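PDB 1F56: plantacyanin from Spinacia oleracea, which binds a single copper ion in a cupredoxin beta barrel and probably shuttles electrons as a small basic blue copper protein of plants. Local coordinates for residues I5-N10 with L25-I30. Numbering follows the deposited sequence.
Sequences IGWSFN and LVFKYI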
# COMPACT_ATOMS: atom_id res chain seq x y z
N ILE A 5 -5.04 -1.59 -7.75
CA ILE A 5 -3.60 -1.85 -7.61
C ILE A 5 -3.39 -3.37 -7.58
O ILE A 5 -4.11 -4.08 -6.90
CB ILE A 5 -3.02 -1.25 -6.29
CG1 ILE A 5 -3.10 0.28 -6.34
CG2 ILE A 5 -1.55 -1.64 -6.13
CD1 ILE A 5 -2.32 0.89 -7.50
N GLY A 6 -2.42 -3.87 -8.35
CA GLY A 6 -2.16 -5.31 -8.34
C GLY A 6 -1.21 -5.53 -7.18
O GLY A 6 -0.01 -5.28 -7.29
N TRP A 7 -1.75 -5.97 -6.05
CA TRP A 7 -0.94 -6.15 -4.84
C TRP A 7 -0.25 -7.51 -4.81
O TRP A 7 -0.84 -8.51 -4.44
CB TRP A 7 -1.85 -5.99 -3.62
CG TRP A 7 -1.13 -5.74 -2.33
CD1 TRP A 7 -1.32 -6.41 -1.15
CD2 TRP A 7 -0.15 -4.72 -2.06
NE1 TRP A 7 -0.54 -5.87 -0.16
CE2 TRP A 7 0.20 -4.83 -0.69
CE3 TRP A 7 0.46 -3.72 -2.84
CZ2 TRP A 7 1.13 -3.98 -0.07
CZ3 TRP A 7 1.40 -2.87 -2.23
CH2 TRP A 7 1.72 -3.01 -0.85
N SER A 8 1.01 -7.52 -5.23
CA SER A 8 1.79 -8.75 -5.26
C SER A 8 3.26 -8.40 -5.05
O SER A 8 3.61 -7.22 -4.94
CB SER A 8 1.62 -9.45 -6.60
OG SER A 8 2.24 -10.73 -6.56
N PHE A 9 4.13 -9.41 -5.00
CA PHE A 9 5.56 -9.15 -4.82
C PHE A 9 6.01 -8.15 -5.87
O PHE A 9 6.86 -7.30 -5.63
CB PHE A 9 6.34 -10.46 -4.89
CG PHE A 9 6.07 -11.38 -3.72
CD1 PHE A 9 6.76 -11.22 -2.53
CD2 PHE A 9 5.08 -12.35 -3.80
CE1 PHE A 9 6.47 -12.01 -1.43
CE2 PHE A 9 4.78 -13.16 -2.70
CZ PHE A 9 5.47 -12.99 -1.52
N ASN A 10 5.43 -8.24 -7.06
CA ASN A 10 5.75 -7.29 -8.11
C ASN A 10 4.49 -6.43 -8.22
O ASN A 10 3.56 -6.75 -8.96
CB ASN A 10 6.04 -8.02 -9.43
CG ASN A 10 6.39 -7.06 -10.55
OD1 ASN A 10 5.50 -6.49 -11.20
ND2 ASN A 10 7.68 -6.86 -10.78
N LEU A 25 -7.59 3.97 -3.82
CA LEU A 25 -6.79 2.87 -4.36
C LEU A 25 -7.49 1.58 -3.95
O LEU A 25 -7.93 1.45 -2.80
CB LEU A 25 -5.38 2.85 -3.78
CG LEU A 25 -4.44 4.01 -4.15
CD1 LEU A 25 -3.03 3.71 -3.66
CD2 LEU A 25 -4.46 4.23 -5.65
N VAL A 26 -7.61 0.64 -4.87
CA VAL A 26 -8.23 -0.62 -4.52
C VAL A 26 -7.16 -1.70 -4.63
O VAL A 26 -6.76 -2.07 -5.74
CB VAL A 26 -9.43 -0.97 -5.43
CG1 VAL A 26 -10.10 -2.26 -4.91
CG2 VAL A 26 -10.46 0.19 -5.46
N PHE A 27 -6.69 -2.19 -3.48
CA PHE A 27 -5.68 -3.23 -3.46
C PHE A 27 -6.35 -4.58 -3.69
O PHE A 27 -7.20 -5.03 -2.90
CB PHE A 27 -4.93 -3.22 -2.11
CG PHE A 27 -4.09 -2.00 -1.89
CD1 PHE A 27 -4.68 -0.80 -1.46
CD2 PHE A 27 -2.72 -2.02 -2.14
CE1 PHE A 27 -3.91 0.35 -1.28
CE2 PHE A 27 -1.94 -0.87 -1.96
CZ PHE A 27 -2.54 0.32 -1.53
N LYS A 28 -5.95 -5.23 -4.78
CA LYS A 28 -6.53 -6.51 -5.17
C LYS A 28 -5.53 -7.64 -5.07
O LYS A 28 -4.40 -7.53 -5.58
CB LYS A 28 -7.09 -6.43 -6.59
CG LYS A 28 -8.19 -5.38 -6.73
CD LYS A 28 -9.06 -5.63 -7.94
CE LYS A 28 -10.36 -4.85 -7.84
NZ LYS A 28 -11.27 -5.12 -8.98
N TYR A 29 -5.95 -8.71 -4.39
CA TYR A 29 -5.13 -9.89 -4.17
C TYR A 29 -6.00 -10.97 -3.52
O TYR A 29 -7.18 -10.74 -3.24
CB TYR A 29 -3.95 -9.55 -3.24
CG TYR A 29 -4.39 -8.96 -1.92
CD1 TYR A 29 -4.68 -7.60 -1.80
CD2 TYR A 29 -4.57 -9.77 -0.79
CE1 TYR A 29 -5.13 -7.05 -0.58
CE2 TYR A 29 -5.02 -9.23 0.43
CZ TYR A 29 -5.30 -7.88 0.53
OH TYR A 29 -5.77 -7.36 1.71
N ILE A 30 -5.43 -12.15 -3.30
CA ILE A 30 -6.21 -13.24 -2.70
C ILE A 30 -6.18 -13.10 -1.19
O ILE A 30 -5.11 -13.10 -0.56
CB ILE A 30 -5.65 -14.64 -3.08
CG1 ILE A 30 -5.84 -14.91 -4.58
CG2 ILE A 30 -6.41 -15.72 -2.32
CD1 ILE A 30 -5.15 -16.18 -5.07
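Two neighbouring parallel strands, joined by backbone hydrogen bonds, and the first loop residues beyond their ends carry three aromatic rings, W7, F27 and Y29, toward the copper end of the barrel. The amide N of I5 reaches O of V26 at 2.7 Å, lying above that carbonyl plane, and N of K28 answers to O of I5 almost along the C=O axis. A third bond, from N of W7 to O of K28 (3.1 Å), prolongs the pairing past the end of strand 2-6 and fixes the root of the indole.

W7 has CG anti to its backbone N (chi1 -163°). Its CB rests 3.6 Å from O of K28 and also touches CD1 of Y29. CG of W7 stands between the two rings, 4.0 Å from CD1 of Y29 and 4.1 Å from CD2 of F27. On the pyrrole side, CD1 of W7 lies 3.6 Å from CD1 of Y29, over one face of the phenol ring, while the two ring planes meet obliquely. On the benzene side, CD2 and CE3 of W7 each lie 3.7 Å from CD2 of F27, and CZ3 then reaches CE2 of F27. This is a T-shaped contact, with the edge of F27 against the indole face and planes at 87°. NE1, the one polar atom of the ring, is satisfied by O of N35.

A broad indole suits this place because it can meet both F27 and Y29. I5 extends the apolar layer, its CG2 beside CD2 of F27 and its CG1 beside CD2 of L25. Y29 combines an apolar ring with a hydroxyl that hydrogen-bonds D61. K28 belongs on the other face, where its extended chain leads to the surface.

Strand 24-28 runs between 2-6 and 60-64, and V36 of strand 36-39 packs against all three rings, so the cluster bridges the two sheets. The indole also touches the copper ligand M84 and comes within about 5 Å of the copper ion.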